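D-3-phosphoglycerate dehydrogenase-related protein (PDB 4S1V) probably catalyses NAD-dependent oxidation or reduction of a D-2-hydroxyacid such as 3-phosphoglycerate. Local coordinates at residues C[4-9]-C[18-23]; C[98-103]-C[301-306]; C[289-292]-C[296-299]. All coordinates share one frame; numbering follows the deposited sequence.

Interaction 1: C[4-9]-C[18-23]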
ATOM      1  N   ILE C   4      37.369   1.898  30.852  1.00 32.45           N
ATOM      2  CA  ILE C   4      36.673   2.869  30.004  1.00 30.96           C
ATOM      3  C   ILE C   4      35.381   2.297  29.432  1.00 29.76           C
ATOM      4  O   ILE C   4      35.383   1.215  28.854  1.00 27.81           O
ATOM      5  CB  ILE C   4      37.579   3.327  28.833  1.00 30.93           C
ATOM      6  CG1 ILE C   4      38.835   4.031  29.362  1.00 30.70           C
ATOM      7  CG2 ILE C   4      36.831   4.239  27.863  1.00 30.12           C
ATOM      8  CD1 ILE C   4      40.005   3.986  28.407  1.00 31.34           C
ATOM      9  N   ALA C   5      34.281   3.036  29.589  1.00 30.28           N
ATOM     10  CA  ALA C   5      33.014   2.671  28.962  1.00 29.89           C
ATOM     11  C   ALA C   5      32.620   3.638  27.841  1.00 31.04           C
ATOM     12  O   ALA C   5      32.690   4.862  28.002  1.00 31.26           O
ATOM     13  CB  ALA C   5      31.904   2.573  30.001  1.00 29.68           C
ATOM     14  N   ILE C   6      32.215   3.078  26.702  1.00 30.98           N
ATOM     15  CA  ILE C   6      31.657   3.868  25.607  1.00 30.38           C
ATOM     16  C   ILE C   6      30.168   3.564  25.525  1.00 30.35           C
ATOM     17  O   ILE C   6      29.775   2.411  25.323  1.00 32.56           O
ATOM     18  CB  ILE C   6      32.335   3.577  24.249  1.00 30.56           C
ATOM     19  CG1 ILE C   6      33.855   3.736  24.353  1.00 30.75           C
ATOM     20  CG2 ILE C   6      31.785   4.507  23.170  1.00 30.02           C
ATOM     21  CD1 ILE C   6      34.590   3.438  23.063  1.00 31.72           C
ATOM     22  N   LEU C   7      29.345   4.596  25.696  1.00 29.12           N
ATOM     23  CA  LEU C   7      27.890   4.424  25.700  1.00 29.05           C
ATOM     24  C   LEU C   7      27.238   4.556  24.312  1.00 27.53           C
ATOM     25  O   LEU C   7      27.780   5.202  23.410  1.00 27.06           O
ATOM     26  CB  LEU C   7      27.231   5.399  26.686  1.00 29.83           C
ATOM     27  CG  LEU C   7      27.517   5.279  28.187  1.00 31.79           C
ATOM     28  CD1 LEU C   7      26.809   6.396  28.949  1.00 30.39           C
ATOM     29  CD2 LEU C   7      27.088   3.916  28.727  1.00 32.48           C
ATOM     30  N   ASP C   8      26.094   3.898  24.151  1.00 26.82           N
ATOM     31  CA  ASP C   8      25.164   4.144  23.035  1.00 27.37           C
ATOM     32  C   ASP C   8      25.671   3.905  21.597  1.00 26.19           C
ATOM     33  O   ASP C   8      25.209   4.570  20.670  1.00 27.06           O
ATOM     34  CB  ASP C   8      24.566   5.554  23.154  1.00 27.21           C
ATOM     35  CG  ASP C   8      23.924   5.809  24.507  1.00 28.58           C
ATOM     36  OD1 ASP C   8      23.029   5.039  24.912  1.00 31.21           O
ATOM     37  OD2 ASP C   8      24.308   6.791  25.165  1.00 27.95           O
ATOM     38  N   ASP C   9      26.589   2.956  21.405  1.00 25.65           N
ATOM     39  CA  ASP C   9      27.048   2.605  20.052  1.00 25.87           C
ATOM     40  C   ASP C   9      26.127   1.546  19.438  1.00 25.50           C
ATOM     41  O   ASP C   9      26.470   0.361  19.398  1.00 26.40           O
ATOM     42  CB  ASP C   9      28.515   2.143  20.075  1.00 25.97           C
ATOM     43  CG  ASP C   9      29.053   1.748  18.693  1.00 26.26           C
ATOM     44  OD1 ASP C   9      28.439   2.072  17.657  1.00 26.14           O
ATOM     45  OD2 ASP C   9      30.114   1.097  18.643  1.00 26.71           O
ATOM     46  N   ASN C  18      39.610   3.260  13.035  1.00 31.00           N
ATOM     47  CA  ASN C  18      41.053   3.496  13.177  1.00 31.70           C
ATOM     48  C   ASN C  18      41.377   4.084  14.534  1.00 32.06           C
ATOM     49  O   ASN C  18      42.385   3.736  15.152  1.00 32.76           O
ATOM     50  CB  ASN C  18      41.575   4.459  12.103  1.00 32.12           C
ATOM     51  CG  ASN C  18      41.507   3.878  10.711  1.00 32.38           C
ATOM     52  OD1 ASN C  18      41.535   2.665  10.526  1.00 32.56           O
ATOM     53  ND2 ASN C  18      41.408   4.750   9.718  1.00 33.23           N
ATOM     54  N   ALA C  19      40.509   4.981  14.991  1.00 31.82           N
ATOM     55  CA  ALA C  19      40.704   5.669  16.257  1.00 31.28           C
ATOM     56  C   ALA C  19      40.710   4.730  17.472  1.00 31.95           C
ATOM     57  O   ALA C  19      41.288   5.065  18.502  1.00 31.77           O
ATOM     58  CB  ALA C  19      39.661   6.760  16.424  1.00 29.74           C
ATOM     59  N   PHE C  20      40.082   3.560  17.344  1.00 32.21           N
ATOM     60  CA  PHE C  20      40.001   2.602  18.449  1.00 33.40           C
ATOM     61  C   PHE C  20      41.367   2.081  18.894  1.00 36.09           C
ATOM     62  O   PHE C  20      41.553   1.765  20.069  1.00 36.39           O
ATOM     63  CB  PHE C  20      39.075   1.432  18.103  1.00 32.49           C
ATOM     64  CG  PHE C  20      38.530   0.707  19.308  1.00 31.82           C
ATOM     65  CD1 PHE C  20      37.459   1.231  20.032  1.00 31.46           C
ATOM     66  CD2 PHE C  20      39.077  -0.507  19.712  1.00 31.57           C
ATOM     67  CE1 PHE C  20      36.951   0.562  21.137  1.00 31.93           C
ATOM     68  CE2 PHE C  20      38.572  -1.184  20.817  1.00 31.55           C
ATOM     69  CZ  PHE C  20      37.507  -0.652  21.527  1.00 32.28           C
ATOM     70  N   GLN C  21      42.322   2.007  17.966  1.00 40.14           N
ATOM     71  CA  GLN C  21      43.685   1.567  18.297  1.00 44.10           C
ATOM     72  C   GLN C  21      44.397   2.504  19.265  1.00 42.95           C
ATOM     73  O   GLN C  21      45.301   2.076  19.984  1.00 43.43           O
ATOM     74  CB  GLN C  21      44.535   1.346  17.039  1.00 46.62           C
ATOM     75  CG  GLN C  21      44.429  -0.067  16.471  1.00 51.91           C
ATOM     76  CD  GLN C  21      44.798  -1.147  17.484  1.00 55.05           C
ATOM     77  OE1 GLN C  21      45.872  -1.111  18.096  1.00 54.59           O
ATOM     78  NE2 GLN C  21      43.903  -2.117  17.663  1.00 56.56           N
ATOM     79  N   CYS C  22      43.972   3.767  19.280  1.00 42.76           N
ATOM     80  CA  CYS C  22      44.457   4.768  20.231  1.00 43.37           C
ATOM     81  C   CYS C  22      44.190   4.388  21.691  1.00 43.12           C
ATOM     82  O   CYS C  22      44.740   5.006  22.605  1.00 42.71           O
ATOM     83  CB  CYS C  22      43.830   6.139  19.942  1.00 43.48           C
ATOM     84  SG  CYS C  22      44.238   6.845  18.327  1.00 49.32           S
ATOM     85  N   LEU C  23      43.342   3.382  21.906  1.00 43.57           N
ATOM     86  CA  LEU C  23      42.993   2.943  23.262  1.00 43.82           C
ATOM     87  C   LEU C  23      43.683   1.643  23.695  1.00 44.95           C
ATOM     88  O   LEU C  23      43.360   1.081  24.748  1.00 43.18           O
ATOM     89  CB  LEU C  23      41.480   2.816  23.412  1.00 42.84           C
ATOM     90  CG  LEU C  23      40.625   4.082  23.312  1.00 41.71           C
ATOM     91  CD1 LEU C  23      39.166   3.701  23.510  1.00 41.31           C
ATOM     92  CD2 LEU C  23      41.055   5.141  24.320  1.00 40.98           C
TER
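Ile6 and Phe20 meet where the first strand of the chain faces segment 18-23, in the connection to strand 27-30. The methyl CD1 of Ile6 lies 4.2 Å from CE1 of Phe20, at the edge of the ring and near its plane, so the aromatic face is not what this isoleucine uses. A second apolar pair lies further back along the strand, where Ile4 CD1 comes within 4.4 Å of Leu23 CD2. Both contacts are loose van der Waals touches, one a methyl against a ring edge, the other methyl to methyl, and no polar group takes part.

Length matters here, because the backbones stand well apart: the CA atoms of Ile6 and Phe20 are 11.1 Å from each other. Ile6 bridges much of this gap with an extended chain, CG1 and CD1 running out from the strand with chi2 at 179°. Phe20 supplies the rest by placing its ring anti to the backbone N (chi1 -158°), which swings it across to the strand although its CB does not point that way. Ile4 and Ile6, two apart on strand 3-6, face the same side, and beta-branched residues suit an extended backbone.

On the other segment, the backbone of 18-22 follows helical angles, and the three-residue step spanned by the 3.0 Å bond from Leu23 N to Phe20 O puts Phe20 and Leu23 on the same side. Further out, Val14 touches both Ile6 and Phe20, while Phe305 packs on both Ile6 and Leu23.

The pair of segments thus belongs to the first connection of a five-stranded parallel, flavodoxin-like sheet (order 2-1-3-4-5). Strand 3-6 is bonded between strands 27-30 and 50-53, Val28 and Val30 of the former touch Leu23 and Phe20, and helix 294-312 packs against the same apolar cluster.

Interaction 2: C[98-103]-C[301-306]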
ATOM      1  N   GLU C  98      36.177  18.041  26.167  1.00 27.96           N
ATOM      2  CA  GLU C  98      35.438  18.027  24.909  1.00 27.82           C
ATOM      3  C   GLU C  98      36.311  17.870  23.672  1.00 26.95           C
ATOM      4  O   GLU C  98      37.478  18.284  23.662  1.00 25.73           O
ATOM      5  CB  GLU C  98      34.462  19.207  24.786  1.00 28.61           C
ATOM      6  CG  GLU C  98      35.030  20.603  24.976  1.00 30.12           C
ATOM      7  CD  GLU C  98      33.974  21.686  24.767  1.00 31.05           C
ATOM      8  OE1 GLU C  98      32.763  21.378  24.815  1.00 30.70           O
ATOM      9  OE2 GLU C  98      34.350  22.855  24.547  1.00 32.98           O
ATOM     10  N   GLY C  99      35.736  17.263  22.639  1.00 25.54           N
ATOM     11  CA  GLY C  99      36.446  17.018  21.395  1.00 25.34           C
ATOM     12  C   GLY C  99      36.101  18.014  20.302  1.00 26.34           C
ATOM     13  O   GLY C  99      35.816  19.192  20.568  1.00 26.17           O
ATOM     14  N   ILE C 100      36.140  17.529  19.066  1.00 24.51           N
ATOM     15  CA  ILE C 100      35.896  18.348  17.898  1.00 24.23           C
ATOM     16  C   ILE C 100      34.972  17.567  16.978  1.00 23.64           C
ATOM     17  O   ILE C 100      34.923  16.338  17.051  1.00 23.35           O
ATOM     18  CB  ILE C 100      37.208  18.703  17.152  1.00 24.33           C
ATOM     19  CG1 ILE C 100      37.948  17.428  16.705  1.00 24.33           C
ATOM     20  CG2 ILE C 100      38.099  19.601  18.014  1.00 25.13           C
ATOM     21  CD1 ILE C 100      39.112  17.654  15.749  1.00 24.59           C
ATOM     22  N   GLY C 101      34.266  18.278  16.108  1.00 23.00           N
ATOM     23  CA  GLY C 101      33.312  17.648  15.193  1.00 24.21           C
ATOM     24  C   GLY C 101      33.260  18.331  13.844  1.00 24.36           C
ATOM     25  O   GLY C 101      33.627  19.502  13.718  1.00 25.43           O
ATOM     26  N   SER C 102      32.792  17.597  12.840  1.00 24.06           N
ATOM     27  CA  SER C 102      32.757  18.075  11.471  1.00 23.87           C
ATOM     28  C   SER C 102      31.327  18.364  11.019  1.00 24.18           C
ATOM     29  O   SER C 102      30.420  17.600  11.350  1.00 24.54           O
ATOM     30  CB  SER C 102      33.396  17.044  10.545  1.00 24.07           C
ATOM     31  OG  SER C 102      33.221  17.420   9.190  1.00 24.03           O
ATOM     32  N   PRO C 103      31.123  19.471  10.264  1.00 23.55           N
ATOM     33  CA  PRO C 103      29.798  19.831   9.724  1.00 23.58           C
ATOM     34  C   PRO C 103      29.439  19.130   8.411  1.00 23.32           C
ATOM     35  O   PRO C 103      28.292  19.220   7.969  1.00 23.64           O
ATOM     36  CB  PRO C 103      29.928  21.340   9.464  1.00 23.51           C
ATOM     37  CG  PRO C 103      31.374  21.541   9.185  1.00 23.59           C
ATOM     38  CD  PRO C 103      32.133  20.510   9.978  1.00 23.01           C
ATOM     39  N   PHE C 301      35.959  10.226  17.577  1.00 23.41           N
ATOM     40  CA  PHE C 301      36.597   9.316  18.491  1.00 24.27           C
ATOM     41  C   PHE C 301      38.112   9.514  18.570  1.00 24.47           C
ATOM     42  O   PHE C 301      38.687   9.311  19.631  1.00 25.43           O
ATOM     43  CB  PHE C 301      36.146   7.878  18.212  1.00 23.73           C
ATOM     44  CG  PHE C 301      34.682   7.658  18.508  1.00 23.80           C
ATOM     45  CD1 PHE C 301      34.248   7.425  19.815  1.00 23.64           C
ATOM     46  CD2 PHE C 301      33.731   7.743  17.498  1.00 23.95           C
ATOM     47  CE1 PHE C 301      32.901   7.244  20.099  1.00 23.09           C
ATOM     48  CE2 PHE C 301      32.378   7.564  17.776  1.00 23.73           C
ATOM     49  CZ  PHE C 301      31.964   7.318  19.080  1.00 23.64           C
ATOM     50  N   GLN C 302      38.752   9.965  17.488  1.00 24.66           N
ATOM     51  CA  GLN C 302      40.184  10.276  17.576  1.00 24.54           C
ATOM     52  C   GLN C 302      40.423  11.357  18.621  1.00 23.88           C
ATOM     53  O   GLN C 302      41.342  11.247  19.425  1.00 24.06           O
ATOM     54  CB  GLN C 302      40.806  10.636  16.214  1.00 25.04           C
ATOM     55  CG  GLN C 302      40.423  11.999  15.644  1.00 25.10           C
ATOM     56  CD  GLN C 302      40.812  12.170  14.179  1.00 25.19           C
ATOM     57  OE1 GLN C 302      40.863  11.200  13.411  1.00 24.11           O
ATOM     58  NE2 GLN C 302      41.075  13.418  13.783  1.00 24.29           N
ATOM     59  N   ALA C 303      39.557  12.365  18.637  1.00 24.08           N
ATOM     60  CA  ALA C 303      39.685  13.490  19.561  1.00 24.56           C
ATOM     61  C   ALA C 303      39.254  13.105  20.980  1.00 25.46           C
ATOM     62  O   ALA C 303      39.928  13.456  21.953  1.00 24.90           O
ATOM     63  CB  ALA C 303      38.896  14.685  19.061  1.00 23.66           C
ATOM     64  N   ALA C 304      38.151  12.364  21.086  1.00 26.25           N
ATOM     65  CA  ALA C 304      37.680  11.860  22.377  1.00 26.64           C
ATOM     66  C   ALA C 304      38.702  10.919  23.019  1.00 27.19           C
ATOM     67  O   ALA C 304      38.973  11.027  24.216  1.00 26.89           O
ATOM     68  CB  ALA C 304      36.324  11.178  22.234  1.00 25.89           C
ATOM     69  N   PHE C 305      39.274  10.013  22.223  1.00 27.26           N
ATOM     70  CA  PHE C 305      40.278   9.071  22.737  1.00 28.07           C
ATOM     71  C   PHE C 305      41.608   9.755  23.044  1.00 28.77           C
ATOM     72  O   PHE C 305      42.359   9.305  23.914  1.00 29.15           O
ATOM     73  CB  PHE C 305      40.498   7.901  21.768  1.00 27.49           C
ATOM     74  CG  PHE C 305      39.271   7.069  21.521  1.00 27.58           C
ATOM     75  CD1 PHE C 305      38.165   7.141  22.372  1.00 26.84           C
ATOM     76  CD2 PHE C 305      39.228   6.184  20.448  1.00 27.04           C
ATOM     77  CE1 PHE C 305      37.042   6.365  22.144  1.00 26.12           C
ATOM     78  CE2 PHE C 305      38.109   5.396  20.223  1.00 26.07           C
ATOM     79  CZ  PHE C 305      37.016   5.489  21.067  1.00 26.21           C
ATOM     80  N   GLU C 306      41.888  10.836  22.317  1.00 29.03           N
ATOM     81  CA  GLU C 306      43.066  11.673  22.550  1.00 29.69           C
ATOM     82  C   GLU C 306      42.976  12.310  23.934  1.00 29.68           C
ATOM     83  O   GLU C 306      43.963  12.363  24.670  1.00 30.23           O
ATOM     84  CB  GLU C 306      43.177  12.753  21.456  1.00 29.36           C
ATOM     85  CG  GLU C 306      44.206  13.847  21.694  1.00 30.44           C
ATOM     86  CD  GLU C 306      43.908  15.125  20.920  1.00 31.84           C
ATOM     87  OE1 GLU C 306      43.265  15.069  19.848  1.00 30.78           O
ATOM     88  OE2 GLU C 306      44.313  16.207  21.393  1.00 33.91           O
TER
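Ala303 CB presses against Gly99 and Ile100, setting the C-terminal helix 294-312, which returns to the N-terminal domain, against the link from strand 95-98 to helix 104-119. Along segment 301-306, Phe301 comes first; its first side-chain bond points away from the loop, and its ring packs on Val14, Leu17 and Ile54. Ala303 carries the contact: its methyl sits 3.7 Å from Ile100 CG1 and 4.1 Å from Gly99 CA. The CA atoms of Gly99 and Ala303 are 5.1 Å apart, a nearness that rests on both residues being small. Glycine suits the loop side because its bare CA can approach the alanine methyl directly. In Ile100 a chi1 of 59° places CG1, a branch near the root of the side chain, beside Ala303 CB. Next, Ala304 offers its carbonyl oxygen to Ser75 OG. Phe305 lies beyond it on the buried side of the helix, and Glu306 ends the segment in a salt bridge with Lys310. With only aliphatic carbons meeting, dispersion and burial of the alanine methyl hold the contact, and Ile100 stands at its solvent side.

Interaction 3: C[289-292]-C[296-299]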
ATOM      1  N   LEU C 289      20.763  10.534  11.929  1.00 19.94           N
ATOM      2  CA  LEU C 289      21.914  10.117  11.130  1.00 20.11           C
ATOM      3  C   LEU C 289      22.948  11.208  10.828  1.00 20.57           C
ATOM      4  O   LEU C 289      24.085  10.886  10.490  1.00 20.65           O
ATOM      5  CB  LEU C 289      21.441   9.491   9.815  1.00 20.19           C
ATOM      6  CG  LEU C 289      20.607   8.208   9.914  1.00 20.29           C
ATOM      7  CD1 LEU C 289      20.096   7.818   8.533  1.00 20.14           C
ATOM      8  CD2 LEU C 289      21.430   7.082  10.527  1.00 19.82           C
ATOM      9  N   GLY C 290      22.560  12.481  10.942  1.00 20.71           N
ATOM     10  CA  GLY C 290      23.438  13.603  10.566  1.00 20.73           C
ATOM     11  C   GLY C 290      24.919  13.313  10.779  1.00 21.29           C
ATOM     12  O   GLY C 290      25.708  13.301   9.822  1.00 20.90           O
ATOM     13  N   TYR C 291      25.287  13.044  12.028  1.00 20.61           N
ATOM     14  CA  TYR C 291      26.689  12.856  12.391  1.00 21.92           C
ATOM     15  C   TYR C 291      27.171  11.400  12.321  1.00 21.99           C
ATOM     16  O   TYR C 291      28.349  11.117  12.540  1.00 22.10           O
ATOM     17  CB  TYR C 291      26.976  13.472  13.774  1.00 21.48           C
ATOM     18  CG  TYR C 291      26.218  12.867  14.936  1.00 21.36           C
ATOM     19  CD1 TYR C 291      26.691  11.719  15.581  1.00 21.57           C
ATOM     20  CD2 TYR C 291      25.053  13.454  15.416  1.00 20.83           C
ATOM     21  CE1 TYR C 291      26.011  11.154  16.642  1.00 21.40           C
ATOM     22  CE2 TYR C 291      24.369  12.904  16.494  1.00 21.51           C
ATOM     23  CZ  TYR C 291      24.859  11.752  17.100  1.00 21.66           C
ATOM     24  OH  TYR C 291      24.205  11.191  18.169  1.00 22.77           O
ATOM     25  N   VAL C 292      26.261  10.487  12.002  1.00 22.34           N
ATOM     26  CA  VAL C 292      26.547   9.053  12.025  1.00 22.14           C
ATOM     27  C   VAL C 292      27.111   8.646  10.662  1.00 22.34           C
ATOM     28  O   VAL C 292      26.364   8.371   9.728  1.00 20.86           O
ATOM     29  CB  VAL C 292      25.282   8.242  12.384  1.00 22.62           C
ATOM     30  CG1 VAL C 292      25.599   6.754  12.518  1.00 21.82           C
ATOM     31  CG2 VAL C 292      24.681   8.772  13.683  1.00 22.04           C
ATOM     32  N   SER C 296      33.184  11.165   9.941  1.00 23.11           N
ATOM     33  CA  SER C 296      32.680  11.855  11.135  1.00 22.62           C
ATOM     34  C   SER C 296      33.005  11.116  12.456  1.00 21.59           C
ATOM     35  O   SER C 296      33.523  11.720  13.401  1.00 20.70           O
ATOM     36  CB  SER C 296      31.175  12.092  10.998  1.00 22.37           C
ATOM     37  OG  SER C 296      30.675  12.825  12.099  1.00 23.73           O
ATOM     38  N   TYR C 297      32.708   9.818  12.504  1.00 20.73           N
ATOM     39  CA  TYR C 297      33.057   8.972  13.658  1.00 21.23           C
ATOM     40  C   TYR C 297      34.565   8.873  13.910  1.00 21.44           C
ATOM     41  O   TYR C 297      34.994   8.830  15.068  1.00 21.33           O
ATOM     42  CB  TYR C 297      32.469   7.565  13.513  1.00 20.49           C
ATOM     43  CG  TYR C 297      31.136   7.332  14.221  1.00 20.95           C
ATOM     44  CD1 TYR C 297      30.137   8.317  14.241  1.00 21.20           C
ATOM     45  CD2 TYR C 297      30.862   6.103  14.840  1.00 20.65           C
ATOM     46  CE1 TYR C 297      28.918   8.094  14.883  1.00 21.53           C
ATOM     47  CE2 TYR C 297      29.646   5.866  15.470  1.00 21.00           C
ATOM     48  CZ  TYR C 297      28.674   6.861  15.490  1.00 21.29           C
ATOM     49  OH  TYR C 297      27.463   6.633  16.121  1.00 21.71           O
ATOM     50  N   GLU C 298      35.372   8.830  12.848  1.00 21.27           N
ATOM     51  CA  GLU C 298      36.824   8.790  13.048  1.00 21.94           C
ATOM     52  C   GLU C 298      37.295  10.073  13.742  1.00 22.88           C
ATOM     53  O   GLU C 298      38.110  10.014  14.672  1.00 23.57           O
ATOM     54  CB  GLU C 298      37.603   8.542  11.748  1.00 22.08           C
ATOM     55  CG  GLU C 298      37.490   7.138  11.162  1.00 22.69           C
ATOM     56  CD  GLU C 298      38.228   6.049  11.937  1.00 22.82           C
ATOM     57  OE1 GLU C 298      38.809   6.312  13.011  1.00 22.10           O
ATOM     58  OE2 GLU C 298      38.223   4.898  11.455  1.00 23.55           O
ATOM     59  N   ILE C 299      36.754  11.215  13.306  1.00 22.71           N
ATOM     60  CA  ILE C 299      37.073  12.518  13.895  1.00 22.80           C
ATOM     61  C   ILE C 299      36.629  12.573  15.361  1.00 23.20           C
ATOM     62  O   ILE C 299      37.423  12.911  16.245  1.00 22.98           O
ATOM     63  CB  ILE C 299      36.444  13.669  13.068  1.00 22.91           C
ATOM     64  CG1 ILE C 299      37.173  13.819  11.722  1.00 22.38           C
ATOM     65  CG2 ILE C 299      36.450  14.981  13.842  1.00 22.50           C
ATOM     66  CD1 ILE C 299      36.296  14.341  10.603  1.00 21.97           C
TER
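Tyr291 sets its ring between its own backbone N and carbonyl carbon (chi1 62°), while Ser296 carries OG anti to its N (chi1 -177°), which extends the hydroxyl toward the carbonyl of Tyr291. The first segment is a type I beta turn, Leu289 to Val292, closed by the bond from Val292 N to Leu289 O. This turn follows strand 283-285 of the seven-stranded, Rossmann-type sheet and leads into helix 294-312, which crosses back to the N-terminal domain. Serine is apt here, being short enough to sit on the helix and still meet a backbone oxygen: Ser296 OG lies 2.9 Å from Tyr291 O, a hydrogen-bonding distance. Tyr297 packs beside the same peptide, and Tyr291 O approaches the edge of its ring, near the ring plane. Val292 CG1 is 4.1 Å from Tyr297 OH, the two side chains running next to each other in one direction, so the aliphatic branch lines the tyrosine's outer end. Both phenols turn to Arg57: Tyr291 OH bonds its NE, and Tyr297 OH makes a weak bond with NH2. Arg119 of the second subunit takes Gly290 O. The two tyrosines themselves touch at 4.3 Å, from CD1 of Tyr291 to CE1 of Tyr297.

In the fold
From the N terminus, interaction 1 closes first, a short loop of eight residues between strand 3-6 and segment 18-23. Interaction 2 opens later, at 98-103, and spans nearly 200 residues, including the nucleotide-binding domain, before returning to helix 294-312. Interaction 3, a very short loop at the start of that helix, is nested inside it; interaction 1 precedes both in series. Helix 294-312 is common ground: Gln302 packs on Ala19, Glu298 probably bonds the backbone N atoms of Asn18 and Ala19, and Ile299 meets Ile100 and Ser102. The C-terminal helix thereby ties the N-terminal sheet to the connections between the two domains.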